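Local coordinates for protein CD180 antigen (Mus musculus, PDB 3T6Q) that may cooperate with MD-1 and TLR4 in the innate response of B cells to bacterial lipopolysaccharide, leading to NF-kappa-B activation, at residues A417-K428 against S441-L451. Residues are numbered along the deposited sequence; the frame is centred on the assembly and turned at random. Where two conformers were deposited one is given.
Sequences AQSPFQNLHLLK and SEQLFDGLPAL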
loop_
_atom_site.group_PDB
_atom_site.type_symbol
_atom_site.label_atom_id
_atom_site.label_comp_id
_atom_site.label_asym_id
_atom_site.label_seq_id
_atom_site.Cartn_x
_atom_site.Cartn_y
_atom_site.Cartn_z
ATOM N N ALA A 417 42.728 13.148 -50.037
ATOM C CA ALA A 417 43.327 14.482 -49.914
ATOM C C ALA A 417 42.355 15.649 -49.692
ATOM O O ALA A 417 42.739 16.805 -49.865
ATOM C CB ALA A 417 44.275 14.762 -51.091
ATOM N N GLN A 418 41.103 15.343 -49.322
ATOM C CA GLN A 418 40.088 16.376 -49.019
ATOM C C GLN A 418 40.211 16.834 -47.573
ATOM O O GLN A 418 40.688 16.078 -46.721
ATOM C CB GLN A 418 38.649 15.866 -49.262
ATOM C CG GLN A 418 38.263 15.633 -50.726
ATOM C CD GLN A 418 37.906 16.913 -51.484
ATOM O OE1 GLN A 418 36.794 17.448 -51.365
ATOM N NE2 GLN A 418 38.847 17.394 -52.298
ATOM N N SER A 419 39.754 18.060 -47.296
ATOM C CA SER A 419 39.819 18.624 -45.940
ATOM C C SER A 419 38.430 19.077 -45.460
ATOM O O SER A 419 38.110 20.250 -45.518
ATOM C CB SER A 419 40.812 19.788 -45.864
ATOM O OG SER A 419 42.089 19.355 -46.260
ATOM N N PRO A 420 37.623 18.123 -44.947
ATOM C CA PRO A 420 36.232 18.427 -44.698
ATOM C C PRO A 420 36.020 19.421 -43.575
ATOM O O PRO A 420 35.005 20.117 -43.603
ATOM C CB PRO A 420 35.590 17.051 -44.365
ATOM C CG PRO A 420 36.712 16.091 -44.191
ATOM C CD PRO A 420 37.963 16.693 -44.750
ATOM N N PHE A 421 36.973 19.510 -42.630
ATOM C CA PHE A 421 36.843 20.396 -41.448
ATOM C C PHE A 421 37.605 21.722 -41.613
ATOM O O PHE A 421 37.780 22.476 -40.655
ATOM C CB PHE A 421 37.345 19.652 -40.190
ATOM C CG PHE A 421 36.772 18.284 -40.052
ATOM C CD1 PHE A 421 35.439 18.111 -39.649
ATOM C CD2 PHE A 421 37.538 17.161 -40.376
ATOM C CE1 PHE A 421 34.905 16.830 -39.561
ATOM C CE2 PHE A 421 37.001 15.880 -40.297
ATOM C CZ PHE A 421 35.678 15.712 -39.887
ATOM N N GLN A 422 37.994 22.024 -42.839
ATOM C CA GLN A 422 38.746 23.240 -43.153
ATOM C C GLN A 422 37.988 24.484 -42.641
ATOM O O GLN A 422 36.792 24.541 -42.800
ATOM C CB GLN A 422 38.872 23.322 -44.670
ATOM C CG GLN A 422 39.649 24.509 -45.195
ATOM C CD GLN A 422 39.934 24.380 -46.682
ATOM O OE1 GLN A 422 40.792 23.607 -47.081
ATOM N NE2 GLN A 422 39.198 25.123 -47.504
ATOM N N ASN A 423 38.681 25.473 -42.062
ATOM C CA ASN A 423 38.002 26.711 -41.617
ATOM C C ASN A 423 36.948 26.469 -40.490
ATOM O O ASN A 423 35.975 27.190 -40.354
ATOM C CB ASN A 423 37.394 27.472 -42.821
ATOM C CG ASN A 423 38.464 28.010 -43.806
ATOM O OD1 ASN A 423 39.615 28.238 -43.439
ATOM N ND2 ASN A 423 38.066 28.229 -45.055
ATOM N N LEU A 424 37.183 25.458 -39.660
ATOM C CA LEU A 424 36.486 25.369 -38.387
ATOM C C LEU A 424 37.493 25.771 -37.295
ATOM O O LEU A 424 37.895 24.961 -36.436
ATOM C CB LEU A 424 35.948 23.955 -38.145
ATOM C CG LEU A 424 34.735 23.566 -39.000
ATOM C CD1 LEU A 424 34.336 22.110 -38.670
ATOM C CD2 LEU A 424 33.564 24.540 -38.814
ATOM N N HIS A 425 37.885 27.041 -37.360
ATOM C CA HIS A 425 38.943 27.588 -36.519
ATOM C C HIS A 425 38.599 27.735 -35.075
ATOM O O HIS A 425 39.462 28.064 -34.303
ATOM C CB HIS A 425 39.336 28.965 -37.067
ATOM C CG HIS A 425 40.194 28.913 -38.310
ATOM N ND1 HIS A 425 40.385 27.779 -39.035
ATOM C CD2 HIS A 425 40.895 29.927 -38.976
ATOM C CE1 HIS A 425 41.194 28.046 -40.080
ATOM N NE2 HIS A 425 41.503 29.359 -40.046
ATOM N N LEU A 426 37.336 27.557 -34.666
ATOM C CA LEU A 426 37.017 27.581 -33.230
ATOM C C LEU A 426 36.682 26.177 -32.670
ATOM O O LEU A 426 36.328 26.059 -31.521
ATOM C CB LEU A 426 35.820 28.525 -32.956
ATOM C CG LEU A 426 36.025 30.040 -33.280
ATOM C CD1 LEU A 426 34.737 30.830 -33.004
ATOM C CD2 LEU A 426 37.174 30.598 -32.432
ATOM N N LEU A 427 36.740 25.139 -33.495
ATOM C CA LEU A 427 36.286 23.811 -33.024
ATOM C C LEU A 427 37.284 23.295 -31.987
ATOM O O LEU A 427 38.512 23.304 -32.246
ATOM C CB LEU A 427 36.207 22.827 -34.188
ATOM C CG LEU A 427 35.466 21.513 -33.830
ATOM C CD1 LEU A 427 33.951 21.718 -33.722
ATOM C CD2 LEU A 427 35.756 20.519 -34.963
ATOM N N LYS A 428 36.762 22.871 -30.833
ATOM C CA LYS A 428 37.590 22.421 -29.726
ATOM C C LYS A 428 37.422 20.917 -29.520
ATOM O O LYS A 428 38.355 20.288 -29.036
ATOM C CB LYS A 428 37.194 23.100 -28.419
ATOM C CG LYS A 428 37.493 24.599 -28.397
ATOM C CD LYS A 428 37.155 25.159 -27.020
ATOM C CE LYS A 428 36.146 26.288 -27.127
ATOM N NZ LYS A 428 35.979 26.937 -25.792
ATOM N N SER A 441 45.662 10.032 -43.853
ATOM C CA SER A 441 45.587 11.139 -44.825
ATOM C C SER A 441 46.072 12.466 -44.206
ATOM O O SER A 441 45.529 12.908 -43.202
ATOM C CB SER A 441 44.165 11.323 -45.314
ATOM O OG SER A 441 44.122 12.490 -46.140
ATOM N N GLU A 442 47.092 13.093 -44.806
ATOM C CA GLU A 442 47.769 14.253 -44.188
ATOM C C GLU A 442 46.861 15.476 -44.110
ATOM O O GLU A 442 47.017 16.302 -43.212
ATOM C CB GLU A 442 49.027 14.661 -44.977
ATOM C CG GLU A 442 50.082 13.593 -45.102
ATOM C CD GLU A 442 51.250 14.089 -45.928
ATOM O OE1 GLU A 442 51.932 15.033 -45.469
ATOM O OE2 GLU A 442 51.467 13.554 -47.038
ATOM N N GLN A 443 45.921 15.571 -45.051
ATOM C CA GLN A 443 45.016 16.741 -45.183
ATOM C C GLN A 443 43.697 16.586 -44.399
ATOM O O GLN A 443 42.921 17.539 -44.264
ATOM C CB GLN A 443 44.674 16.967 -46.676
ATOM C CG GLN A 443 45.886 17.173 -47.600
ATOM C CD GLN A 443 46.449 15.882 -48.233
ATOM O OE1 GLN A 443 47.272 15.958 -49.144
ATOM N NE2 GLN A 443 46.029 14.708 -47.751
ATOM N N LEU A 444 43.455 15.403 -43.865
ATOM C CA LEU A 444 42.113 15.122 -43.279
ATOM C C LEU A 444 41.676 16.147 -42.241
ATOM O O LEU A 444 40.506 16.592 -42.249
ATOM C CB LEU A 444 42.024 13.682 -42.742
ATOM C CG LEU A 444 40.736 13.284 -41.990
ATOM C CD1 LEU A 444 39.615 13.311 -43.006
ATOM C CD2 LEU A 444 40.909 11.893 -41.387
ATOM N N PHE A 445 42.625 16.561 -41.390
ATOM C CA PHE A 445 42.340 17.468 -40.280
ATOM C C PHE A 445 42.839 18.884 -40.436
ATOM O O PHE A 445 42.921 19.619 -39.440
ATOM C CB PHE A 445 42.797 16.887 -38.929
ATOM C CG PHE A 445 42.039 15.614 -38.553
ATOM C CD1 PHE A 445 40.636 15.615 -38.502
ATOM C CD2 PHE A 445 42.714 14.440 -38.305
ATOM C CE1 PHE A 445 39.949 14.445 -38.179
ATOM C CE2 PHE A 445 42.040 13.279 -37.946
ATOM C CZ PHE A 445 40.656 13.266 -37.911
ATOM N N ASP A 446 43.133 19.276 -41.659
ATOM C CA ASP A 446 43.493 20.670 -41.917
ATOM C C ASP A 446 42.366 21.608 -41.512
ATOM O O ASP A 446 41.182 21.319 -41.742
ATOM C CB ASP A 446 43.781 20.904 -43.405
ATOM C CG ASP A 446 45.124 20.330 -43.868
ATOM O OD1 ASP A 446 46.012 20.075 -43.044
ATOM O OD2 ASP A 446 45.287 20.139 -45.089
ATOM N N GLY A 447 42.734 22.746 -40.935
ATOM C CA GLY A 447 41.768 23.775 -40.627
ATOM C C GLY A 447 41.188 23.663 -39.229
ATOM O O GLY A 447 40.192 24.304 -38.928
ATOM N N LEU A 448 41.849 22.891 -38.354
ATOM C CA LEU A 448 41.434 22.749 -36.955
ATOM C C LEU A 448 42.510 23.257 -35.972
ATOM O O LEU A 448 42.963 22.506 -35.112
ATOM C CB LEU A 448 41.097 21.276 -36.648
ATOM C CG LEU A 448 39.969 20.769 -37.558
ATOM C CD1 LEU A 448 39.842 19.257 -37.335
ATOM C CD2 LEU A 448 38.691 21.527 -37.233
ATOM N N PRO A 449 42.904 24.544 -36.089
ATOM C CA PRO A 449 43.971 25.051 -35.198
ATOM C C PRO A 449 43.631 25.099 -33.709
ATOM O O PRO A 449 44.545 25.079 -32.880
ATOM C CB PRO A 449 44.227 26.487 -35.749
ATOM C CG PRO A 449 42.889 26.891 -36.355
ATOM C CD PRO A 449 42.402 25.590 -37.001
ATOM N N ALA A 450 42.353 25.176 -33.356
ATOM C CA ALA A 450 41.936 25.247 -31.927
ATOM C C ALA A 450 41.576 23.905 -31.326
ATOM O O ALA A 450 41.265 23.834 -30.142
ATOM C CB ALA A 450 40.750 26.213 -31.764
ATOM N N LEU A 451 41.596 22.837 -32.131
ATOM C CA LEU A 451 41.133 21.525 -31.650
ATOM C C LEU A 451 41.900 21.032 -30.418
ATOM O O LEU A 451 43.134 20.894 -30.470
ATOM C CB LEU A 451 41.177 20.445 -32.749
ATOM C CG LEU A 451 40.282 19.238 -32.399
ATOM C CD1 LEU A 451 38.794 19.653 -32.459
ATOM C CD2 LEU A 451 40.543 18.039 -33.318
HETATM O O HOH W 1 41.651 13.443 -46.555
HETATM O O HOH W 2 44.252 21.484 -46.965
HETATM O O HOH W 3 39.751 19.110 -42.721
HETATM O O HOH W 4 39.903 24.171 -34.468
#
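Equivalent turn-rich loops of two successive leucine-rich repeats run alongside each other, S419 beside L444 and K428 beside L451, and come closest where the CA atoms of Q422 and G447 lie 4.0 Å apart. The hydroxyl OG of S419, held beside its own backbone N (chi1 -58°), donates to Q443 O over 2.8 Å; the backbone N of D446 reaches that carbonyl from the opposite face. Two waters bridge the backbones: one accepts from F421 N and donates to the carbonyls of L444 and D446, another joins L424 O and L427 O to A450 N. The direct bond from L424 N to G447 O is weak. Inside, the F421 and F445 rings lie nearly parallel (24°) but slid apart, with CE2 of F421 3.9 Å from CE1 of F445. The CD2 methyl of L448 packs against CB of both F421 and L424, and lies 3.8 Å from CD2 of L427. On the outer side, P449 CG sits over one face of the H425 imidazole, 4.1 Å from its centroid, while H425 ND1 bonds weakly to G447 O at the ring edge. F421, F445, L448 and L451 converge on L430 of strand 429-431, and F421 and L427 also reach L405 of strand 404-406.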